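Local coordinates for mandelate racemase/muconate lactonizing enzyme family protein (Roseovarius sp. TM1035, PDB 3T9P) that probably acts as an isomerase or related enzyme of the mandelate racemase/muconate lactonizing enzyme family, with no substrate established, at residues 28-39 with 60-68; 346-354 with 370-378. One frame throughout, in Å; residues are numbered along the deposited sequence.

Overall arrangement
Contact 1 comes first along the chain, in the N-terminal capping domain, where helix 58-73 packs on the antiparallel sheet 48-52, 37-43, 25-32, 382-387. Contact 2 follows in series, in the C-terminal domain, joining the loop between strands 332-335 and 360-363 to the segment that enters helix 375-379. Their centres lie about 18 Å apart, yet they touch: W377 meets F38 edge-to-face, with F38 CD2 3.5 Å from W377 CZ3. Beyond contact 2, strand 382-387 returns to pair with strand 25-32. The sheet is thus sandwiched: helix 58-73 covers one face, F31 and F38 on the other meet W377 and I373, and the seam between the enolase-superfamily capping and barrel domains follows that second face.

Contact 1: residues 28-39 with 60-68; sequences LETFCNEFVGFV and ITCTIFHRQ. With SO4 (sulfate ion), chain D.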
loop_
_atom_site.group_PDB
_atom_site.type_symbol
_atom_site.label_atom_id
_atom_site.label_comp_id
_atom_site.label_asym_id
_atom_site.label_seq_id
_atom_site.Cartn_x
_atom_site.Cartn_y
_atom_site.Cartn_z
ATOM N N LEU A 28 -20.820 -12.812 3.050
ATOM C CA LEU A 28 -19.477 -12.736 3.589
ATOM C C LEU A 28 -19.550 -12.181 4.994
ATOM O O LEU A 28 -20.032 -11.128 5.174
ATOM C CB LEU A 28 -18.539 -11.900 2.707
ATOM C CG LEU A 28 -18.104 -12.514 1.371
ATOM C CD1 LEU A 28 -17.606 -11.549 0.407
ATOM C CD2 LEU A 28 -17.151 -13.666 1.457
ATOM N N GLU A 29 -19.038 -12.939 5.939
ATOM C CA GLU A 29 -19.021 -12.617 7.327
ATOM C C GLU A 29 -17.604 -12.573 7.913
ATOM O O GLU A 29 -16.812 -13.384 7.605
ATOM C CB GLU A 29 -19.820 -13.651 8.105
ATOM C CG GLU A 29 -21.220 -13.798 7.768
ATOM C CD GLU A 29 -21.790 -15.112 8.245
ATOM O OE1 GLU A 29 -21.497 -16.116 7.635
ATOM O OE2 GLU A 29 -22.510 -15.093 9.203
ATOM N N THR A 30 -17.346 -11.607 8.769
ATOM C CA THR A 30 -16.112 -11.485 9.494
ATOM C C THR A 30 -16.311 -11.526 11.024
ATOM O O THR A 30 -17.254 -11.012 11.543
ATOM C CB THR A 30 -15.343 -10.180 9.132
ATOM O OG1 THR A 30 -16.136 -9.045 9.456
ATOM C CG2 THR A 30 -14.907 -10.180 7.626
ATOM N N PHE A 31 -15.394 -12.168 11.703
ATOM C CA PHE A 31 -15.362 -12.256 13.126
ATOM C C PHE A 31 -13.943 -11.847 13.503
ATOM O O PHE A 31 -13.025 -12.525 13.178
ATOM C CB PHE A 31 -15.609 -13.702 13.603
ATOM C CG PHE A 31 -16.893 -14.336 13.133
ATOM C CD1 PHE A 31 -17.049 -14.771 11.867
ATOM C CD2 PHE A 31 -17.897 -14.587 13.992
ATOM C CE1 PHE A 31 -18.196 -15.374 11.472
ATOM C CE2 PHE A 31 -19.026 -15.169 13.573
ATOM C CZ PHE A 31 -19.173 -15.550 12.313
ATOM N N CYS A 32 -13.794 -10.759 14.227
ATOM C CA CYS A 32 -12.489 -10.224 14.578
ATOM C C CYS A 32 -12.284 -9.730 15.998
ATOM O O CYS A 32 -13.200 -9.522 16.706
ATOM C CB CYS A 32 -12.153 -9.080 13.619
ATOM S SG CYS A 32 -13.399 -7.774 13.550
ATOM N N ASN A 33 -11.027 -9.599 16.333
ATOM C CA ASN A 33 -10.474 -8.828 17.404
ATOM C C ASN A 33 -9.337 -8.008 16.781
ATOM O O ASN A 33 -9.204 -8.023 15.597
ATOM C CB ASN A 33 -10.093 -9.580 18.652
ATOM C CG ASN A 33 -8.938 -10.547 18.473
ATOM O OD1 ASN A 33 -8.099 -10.432 17.628
ATOM N ND2 ASN A 33 -8.923 -11.516 19.335
ATOM N N GLU A 34 -8.610 -7.250 17.557
ATOM C CA GLU A 34 -7.498 -6.486 17.066
ATOM C C GLU A 34 -6.418 -7.324 16.362
ATOM O O GLU A 34 -5.759 -6.839 15.525
ATOM C CB GLU A 34 -6.816 -5.698 18.183
ATOM C CG GLU A 34 -6.761 -4.249 17.899
ATOM C CD GLU A 34 -6.451 -3.307 19.142
ATOM O OE1 GLU A 34 -5.327 -2.851 19.275
ATOM O OE2 GLU A 34 -7.344 -3.026 19.940
ATOM N N PHE A 35 -6.245 -8.555 16.783
ATOM C CA PHE A 35 -5.220 -9.428 16.290
ATOM C C PHE A 35 -5.595 -10.285 15.098
ATOM O O PHE A 35 -4.746 -10.527 14.289
ATOM C CB PHE A 35 -4.611 -10.265 17.393
ATOM C CG PHE A 35 -3.903 -9.467 18.384
ATOM C CD1 PHE A 35 -2.683 -8.960 18.121
ATOM C CD2 PHE A 35 -4.504 -9.131 19.553
ATOM C CE1 PHE A 35 -2.057 -8.194 19.032
ATOM C CE2 PHE A 35 -3.880 -8.349 20.461
ATOM C CZ PHE A 35 -2.683 -7.884 20.201
ATOM N N VAL A 36 -6.828 -10.746 15.005
ATOM C CA VAL A 36 -7.100 -11.805 13.983
ATOM C C VAL A 36 -8.485 -11.630 13.517
ATOM O O VAL A 36 -9.294 -11.192 14.349
ATOM C CB VAL A 36 -6.977 -13.277 14.557
ATOM C CG1 VAL A 36 -7.070 -14.258 13.347
ATOM C CG2 VAL A 36 -5.687 -13.493 15.157
ATOM N N GLY A 37 -8.805 -11.950 12.247
ATOM C CA GLY A 37 -10.179 -11.748 11.724
ATOM C C GLY A 37 -10.395 -12.999 10.869
ATOM O O GLY A 37 -9.648 -13.184 9.881
ATOM N N PHE A 38 -11.400 -13.822 11.183
ATOM C CA PHE A 38 -11.834 -14.893 10.293
ATOM C C PHE A 38 -13.002 -14.479 9.373
ATOM O O PHE A 38 -13.810 -13.652 9.730
ATOM C CB PHE A 38 -12.228 -16.145 11.089
ATOM C CG PHE A 38 -11.094 -16.712 11.862
ATOM C CD1 PHE A 38 -10.025 -17.341 11.202
ATOM C CD2 PHE A 38 -11.053 -16.584 13.240
ATOM C CE1 PHE A 38 -8.926 -17.869 11.952
ATOM C CE2 PHE A 38 -10.000 -17.128 14.004
ATOM C CZ PHE A 38 -8.922 -17.740 13.359
ATOM N N VAL A 39 -13.053 -15.096 8.200
ATOM C CA VAL A 39 -14.049 -14.789 7.215
ATOM C C VAL A 39 -14.797 -16.108 6.914
ATOM O O VAL A 39 -14.169 -17.172 6.669
ATOM C CB VAL A 39 -13.402 -14.248 5.877
ATOM C CG1 VAL A 39 -14.530 -14.115 4.734
ATOM C CG2 VAL A 39 -12.711 -12.819 6.126
ATOM N N ILE A 60 -9.235 -3.142 11.861
ATOM C CA ILE A 60 -9.263 -2.127 10.761
ATOM C C ILE A 60 -9.404 -2.889 9.447
ATOM O O ILE A 60 -10.188 -2.503 8.543
ATOM C CB ILE A 60 -7.972 -1.284 10.829
ATOM C CG1 ILE A 60 -7.934 -0.515 12.184
ATOM C CG2 ILE A 60 -7.938 -0.280 9.551
ATOM C CD1 ILE A 60 -6.514 0.283 12.349
ATOM N N THR A 61 -8.621 -3.943 9.305
ATOM C CA THR A 61 -8.681 -4.692 8.086
ATOM C C THR A 61 -10.114 -5.218 7.791
ATOM O O THR A 61 -10.562 -5.272 6.628
ATOM C CB THR A 61 -7.699 -5.879 8.215
ATOM O OG1 THR A 61 -6.368 -5.371 8.351
ATOM C CG2 THR A 61 -7.764 -6.746 6.923
ATOM N N CYS A 62 -10.867 -5.610 8.840
ATOM C CA CYS A 62 -12.267 -6.137 8.599
ATOM C C CYS A 62 -13.245 -5.008 8.254
ATOM O O CYS A 62 -14.112 -5.184 7.413
ATOM C CB CYS A 62 -12.778 -7.014 9.823
ATOM S SG CYS A 62 -11.962 -8.701 9.861
ATOM N N THR A 63 -13.022 -3.826 8.766
ATOM C CA THR A 63 -13.787 -2.683 8.343
ATOM C C THR A 63 -13.553 -2.431 6.840
ATOM O O THR A 63 -14.452 -2.225 6.094
ATOM C CB THR A 63 -13.369 -1.435 9.114
ATOM O OG1 THR A 63 -13.647 -1.597 10.499
ATOM C CG2 THR A 63 -14.048 -0.211 8.548
ATOM N N ILE A 64 -12.300 -2.525 6.442
ATOM C CA ILE A 64 -11.894 -2.406 5.065
ATOM C C ILE A 64 -12.489 -3.519 4.184
ATOM O O ILE A 64 -12.889 -3.269 3.090
ATOM C CB ILE A 64 -10.371 -2.356 4.926
ATOM C CG1 ILE A 64 -9.831 -1.078 5.533
ATOM C CG2 ILE A 64 -9.955 -2.549 3.472
ATOM C CD1 ILE A 64 -8.404 -0.947 5.594
ATOM N N PHE A 65 -12.544 -4.728 4.713
ATOM C CA PHE A 65 -13.059 -5.862 3.979
ATOM C C PHE A 65 -14.489 -5.556 3.598
ATOM O O PHE A 65 -14.869 -5.693 2.483
ATOM C CB PHE A 65 -13.035 -7.114 4.869
ATOM C CG PHE A 65 -13.616 -8.328 4.246
ATOM C CD1 PHE A 65 -12.815 -9.219 3.599
ATOM C CD2 PHE A 65 -14.971 -8.597 4.308
ATOM C CE1 PHE A 65 -13.337 -10.318 3.023
ATOM C CE2 PHE A 65 -15.502 -9.732 3.743
ATOM C CZ PHE A 65 -14.708 -10.570 3.107
ATOM N N HIS A 66 -15.242 -5.093 4.554
ATOM C CA HIS A 66 -16.683 -4.842 4.258
ATOM C C HIS A 66 -16.833 -3.567 3.417
ATOM O O HIS A 66 -17.754 -3.470 2.616
ATOM C CB HIS A 66 -17.552 -4.756 5.490
ATOM C CG HIS A 66 -17.682 -6.096 6.176
ATOM N ND1 HIS A 66 -18.466 -7.101 5.662
ATOM C CD2 HIS A 66 -17.022 -6.629 7.223
ATOM C CE1 HIS A 66 -18.340 -8.188 6.412
ATOM N NE2 HIS A 66 -17.502 -7.920 7.395
ATOM N N ARG A 67 -15.979 -2.598 3.577
ATOM C CA ARG A 67 -16.029 -1.392 2.738
ATOM C C ARG A 67 -15.628 -1.578 1.255
ATOM O O ARG A 67 -16.226 -1.073 0.392
ATOM C CB ARG A 67 -15.206 -0.281 3.398
ATOM C CG ARG A 67 -15.371 1.113 2.855
ATOM C CD ARG A 67 -16.511 1.936 3.419
ATOM N NE ARG A 67 -16.603 2.001 4.851
ATOM C CZ ARG A 67 -16.174 2.994 5.610
ATOM N NH1 ARG A 67 -15.601 4.063 5.100
ATOM N NH2 ARG A 67 -16.312 2.900 6.907
ATOM N N GLN A 68 -14.544 -2.301 1.072
ATOM C CA GLN A 68 -13.833 -2.386 -0.169
ATOM C C GLN A 68 -13.609 -3.742 -0.867
ATOM O O GLN A 68 -13.250 -3.754 -2.004
ATOM C CB GLN A 68 -12.527 -1.584 -0.071
ATOM C CG GLN A 68 -12.690 -0.147 0.308
ATOM C CD GLN A 68 -11.393 0.561 0.594
ATOM O OE1 GLN A 68 -10.819 1.171 -0.275
ATOM N NE2 GLN A 68 -10.948 0.484 1.776
HETATM S S SO4 D . -18.337 0.218 9.152
HETATM O O1 SO4 D . -19.813 0.168 9.152
HETATM O O2 SO4 D . -18.027 1.243 8.151
HETATM O O3 SO4 D . -17.839 0.561 10.492
HETATM O O4 SO4 D . -17.693 -1.057 8.733
#
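T30 faces helix 58-73 with both its branches, and each finds a different partner. Its OG1 sits between the backbone N and the carbonyl carbon (chi1 61°) and is hydrogen-bonded to H66 NE2 at 2.7 Å; either group could be the donor. The methyl CG2 lies over the face of F65, 4.1 Å from the ring centroid and 27° off the normal, a CH-pi contact. V39 CG2 covers that same face further along, and L28 meets the ring at its edge, where CB comes within 3.9 Å of F65 CE2. F65 in turn supports the histidine: its CD2 stands 3.9 Å above the centre of the H66 imidazole, while the backbone O of L28 approaches the imidazole edge at CE1. With an alanine in place of F65, T30 CG2 and the V39 methyls would probably border a gap, and the H66 ring would be likely to lose the support on that face. One turn back, C62 points SG into the strands, 3.8 Å from T30 CB, with C32 CB beside it; the sulfur packs directly on the backbone of G37, 4.0 Å from its CA. Strand 28-32 runs almost antiparallel to the helix, their axes 9.2 Å apart, the usual helix-on-sheet packing. On the helix's outer side R67 NH2 donates to O2 of a sulfate ion, probably from the crystallisation liquor, at 2.7 Å and also bridges to D59 of the second subunit, so the helix serves the dimer interface too; Q384 holds the same sulfate. Chemically, the buried face is apolar apart from one polar thread: H66 has both ring nitrogens engaged, NE2 by T30 and ND1 by S386, which should fix its rotation and tie the helix to two neighbouring strands.

Contact 2: residues 346-354 with 370-378; sequences EGLFLGDPY and GVEISPTWL
The W377 indole carries L348 on one face: methyl CD2 is 3.7 Å from the centroid of the five-membered ring, a CH-pi contact displaced toward the NE1 rim. L378 CD2 meets the indole at its edge, in plane. L348 serves a second ring, for its CB stands 3.8 Å above the centre of the F349 phenyl. At the edge of that phenyl come the backbone O of E372 and I373 CG1, the latter 3.9 Å from F349 CE1, while V371 CG2 approaches obliquely. W377 reaches back to the loop because its CG is anti to the backbone N (chi1 -171°), which lays the indole alongside L348. The backbones join at F349 and I373, a single antiparallel bridge of the non-hydrogen-bonded kind, flanked by two bonds: S374 N to L348 O at 2.9 Å (168° at the hydrogen), and L350 N to E372 O, also 2.9 Å (166°). Between L350 and E372 the return link runs through a water donating to L350 O and accepting from E372 N. L350 CD1 lies 3.5 Å from E372 CD and about equally far from both carboxylate oxygens, a methyl set against the carboxylate; CD2 packs on S374. P353 and V371 close the other end, both resting on M316 of helix 313-322. S374 is the N-cap of the helix that follows, its OG accepting from T376 N at 3.0 Å. The combination implies a register set by two bonds straight at the hydrogen, though S374 N reaches L348 O from out of the carbonyl plane while L350 N meets E372 O nearly head-on; apolar contacts flank the bridge, the F349 ring with I373 and V371 on one side and L350 on the other, and the helix bearing W377 begins at a defined point.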
loop_
_atom_site.group_PDB
_atom_site.type_symbol
_atom_site.label_atom_id
_atom_site.label_comp_id
_atom_site.label_asym_id
_atom_site.label_seq_id
_atom_site.Cartn_x
_atom_site.Cartn_y
_atom_site.Cartn_z
ATOM N N GLU A 346 -3.669 -18.451 20.996
ATOM C CA GLU A 346 -4.133 -19.636 21.774
ATOM C C GLU A 346 -5.660 -19.818 21.715
ATOM O O GLU A 346 -6.406 -18.854 21.898
ATOM C CB GLU A 346 -3.709 -19.512 23.242
ATOM C CG GLU A 346 -2.243 -19.724 23.427
ATOM C CD GLU A 346 -1.810 -21.222 23.253
ATOM O OE1 GLU A 346 -2.646 -22.123 23.065
ATOM O OE2 GLU A 346 -0.604 -21.518 23.226
ATOM N N GLY A 347 -6.115 -21.028 21.406
ATOM C CA GLY A 347 -7.538 -21.283 21.265
ATOM C C GLY A 347 -8.169 -20.849 19.945
ATOM O O GLY A 347 -9.403 -20.864 19.837
ATOM N N LEU A 348 -7.377 -20.509 18.908
ATOM C CA LEU A 348 -8.016 -20.194 17.635
ATOM C C LEU A 348 -8.628 -21.412 17.027
ATOM O O LEU A 348 -9.780 -21.311 16.518
ATOM C CB LEU A 348 -7.027 -19.565 16.614
ATOM C CG LEU A 348 -6.388 -18.295 17.054
ATOM C CD1 LEU A 348 -5.328 -17.873 15.976
ATOM C CD2 LEU A 348 -7.402 -17.202 17.366
ATOM N N PHE A 349 -7.899 -22.557 17.071
ATOM C CA PHE A 349 -8.338 -23.734 16.344
ATOM C C PHE A 349 -8.579 -24.903 17.346
ATOM O O PHE A 349 -7.935 -24.943 18.389
ATOM C CB PHE A 349 -7.222 -24.138 15.351
ATOM C CG PHE A 349 -6.873 -22.998 14.431
ATOM C CD1 PHE A 349 -7.825 -22.504 13.554
ATOM C CD2 PHE A 349 -5.587 -22.401 14.472
ATOM C CE1 PHE A 349 -7.534 -21.391 12.650
ATOM C CE2 PHE A 349 -5.268 -21.323 13.554
ATOM C CZ PHE A 349 -6.279 -20.812 12.674
ATOM N N LEU A 350 -9.453 -25.827 16.994
ATOM C CA LEU A 350 -9.635 -27.065 17.767
ATOM C C LEU A 350 -8.615 -28.106 17.310
ATOM O O LEU A 350 -8.080 -28.010 16.166
ATOM C CB LEU A 350 -11.055 -27.607 17.530
ATOM C CG LEU A 350 -12.185 -26.673 18.034
ATOM C CD1 LEU A 350 -13.595 -27.085 17.666
ATOM C CD2 LEU A 350 -12.039 -26.362 19.521
ATOM N N GLY A 351 -8.298 -29.078 18.177
ATOM C CA GLY A 351 -7.336 -30.143 17.783
ATOM C C GLY A 351 -5.858 -29.677 17.736
ATOM O O GLY A 351 -5.407 -28.806 18.427
ATOM N N ASP A 352 -5.056 -30.240 16.898
ATOM C CA ASP A 352 -3.676 -29.863 17.017
ATOM C C ASP A 352 -3.165 -29.773 15.565
ATOM O O ASP A 352 -2.338 -30.563 15.134
ATOM C CB ASP A 352 -2.979 -30.994 17.775
ATOM C CG ASP A 352 -1.588 -30.627 18.204
ATOM O OD1 ASP A 352 -1.247 -29.426 18.200
ATOM O OD2 ASP A 352 -0.823 -31.543 18.534
ATOM N N PRO A 353 -3.681 -28.806 14.791
ATOM C CA PRO A 353 -3.277 -28.735 13.341
ATOM C C PRO A 353 -1.766 -28.455 13.137
ATOM O O PRO A 353 -1.186 -28.856 12.096
ATOM C CB PRO A 353 -4.183 -27.600 12.774
ATOM C CG PRO A 353 -4.482 -26.723 14.018
ATOM C CD PRO A 353 -4.624 -27.745 15.190
ATOM N N TYR A 354 -1.133 -27.843 14.130
ATOM C CA TYR A 354 0.314 -27.516 14.049
ATOM C C TYR A 354 1.234 -28.441 14.854
ATOM O O TYR A 354 2.401 -28.049 15.177
ATOM C CB TYR A 354 0.550 -26.053 14.388
ATOM C CG TYR A 354 -0.195 -25.098 13.433
ATOM C CD1 TYR A 354 -0.008 -25.177 12.058
ATOM C CD2 TYR A 354 -1.072 -24.118 13.924
ATOM C CE1 TYR A 354 -0.634 -24.307 11.204
ATOM C CE2 TYR A 354 -1.763 -23.218 13.040
ATOM C CZ TYR A 354 -1.521 -23.303 11.688
ATOM O OH TYR A 354 -2.143 -22.470 10.762
ATOM N N GLY A 370 -8.358 -27.889 6.236
ATOM C CA GLY A 370 -8.279 -28.947 7.264
ATOM C C GLY A 370 -8.223 -28.443 8.699
ATOM O O GLY A 370 -7.557 -29.080 9.525
ATOM N N VAL A 371 -8.865 -27.316 9.024
ATOM C CA VAL A 371 -8.701 -26.784 10.368
ATOM C C VAL A 371 -10.098 -26.417 10.804
ATOM O O VAL A 371 -10.922 -26.114 9.951
ATOM C CB VAL A 371 -7.761 -25.509 10.524
ATOM C CG1 VAL A 371 -6.278 -25.777 10.164
ATOM C CG2 VAL A 371 -8.303 -24.255 9.845
ATOM N N GLU A 372 -10.363 -26.433 12.099
ATOM C CA GLU A 372 -11.693 -26.042 12.587
ATOM C C GLU A 372 -11.502 -24.914 13.582
ATOM O O GLU A 372 -10.752 -25.061 14.573
ATOM C CB GLU A 372 -12.417 -27.260 13.201
ATOM C CG GLU A 372 -13.922 -26.920 13.507
ATOM C CD GLU A 372 -14.582 -28.007 14.410
ATOM O OE1 GLU A 372 -13.917 -29.073 14.723
ATOM O OE2 GLU A 372 -15.761 -27.743 14.817
ATOM N N ILE A 373 -12.089 -23.749 13.278
ATOM C CA ILE A 373 -11.932 -22.589 14.157
ATOM C C ILE A 373 -12.866 -22.875 15.315
ATOM O O ILE A 373 -14.041 -23.229 15.108
ATOM C CB ILE A 373 -12.348 -21.229 13.446
ATOM C CG1 ILE A 373 -11.350 -20.936 12.303
ATOM C CG2 ILE A 373 -12.412 -20.066 14.399
ATOM C CD1 ILE A 373 -12.071 -20.394 11.175
ATOM N N SER A 374 -12.407 -22.595 16.510
ATOM C CA SER A 374 -13.255 -22.843 17.652
ATOM C C SER A 374 -14.463 -21.911 17.715
ATOM O O SER A 374 -14.293 -20.718 17.704
ATOM C CB SER A 374 -12.503 -22.626 18.960
ATOM O OG SER A 374 -13.450 -22.953 20.035
ATOM N N PRO A 375 -15.676 -22.478 17.917
ATOM C CA PRO A 375 -16.824 -21.623 18.206
ATOM C C PRO A 375 -16.644 -20.800 19.504
ATOM O O PRO A 375 -17.283 -19.812 19.620
ATOM C CB PRO A 375 -18.012 -22.639 18.346
ATOM C CG PRO A 375 -17.569 -23.807 17.469
ATOM C CD PRO A 375 -16.052 -23.907 17.805
ATOM N N THR A 376 -15.820 -21.181 20.474
ATOM C CA THR A 376 -15.597 -20.302 21.641
ATOM C C THR A 376 -14.995 -18.935 21.245
ATOM O O THR A 376 -15.360 -17.819 21.714
ATOM C CB THR A 376 -14.647 -20.972 22.677
ATOM O OG1 THR A 376 -15.148 -22.310 23.011
ATOM C CG2 THR A 376 -14.406 -20.117 24.028
ATOM N N TRP A 377 -13.999 -19.017 20.390
ATOM C CA TRP A 377 -13.376 -17.723 19.967
ATOM C C TRP A 377 -14.366 -16.880 19.112
ATOM O O TRP A 377 -14.545 -15.699 19.327
ATOM C CB TRP A 377 -12.127 -18.127 19.181
ATOM C CG TRP A 377 -11.261 -16.868 18.865
ATOM C CD1 TRP A 377 -10.199 -16.399 19.575
ATOM C CD2 TRP A 377 -11.499 -15.931 17.794
ATOM N NE1 TRP A 377 -9.741 -15.192 19.002
ATOM C CE2 TRP A 377 -10.529 -14.898 17.912
ATOM C CE3 TRP A 377 -12.444 -15.852 16.760
ATOM C CZ2 TRP A 377 -10.457 -13.882 17.052
ATOM C CZ3 TRP A 377 -12.367 -14.734 15.867
ATOM C CH2 TRP A 377 -11.365 -13.792 16.042
ATOM N N LEU A 378 -15.082 -17.533 18.200
ATOM C CA LEU A 378 -16.056 -16.862 17.388
ATOM C C LEU A 378 -17.118 -16.221 18.170
ATOM O O LEU A 378 -17.684 -15.189 17.731
ATOM C CB LEU A 378 -16.722 -17.849 16.389
ATOM C CG LEU A 378 -15.735 -18.498 15.391
ATOM C CD1 LEU A 378 -16.349 -19.622 14.540
ATOM C CD2 LEU A 378 -15.102 -17.404 14.466
HETATM O O HOH W 1 -8.152 -27.528 13.646
#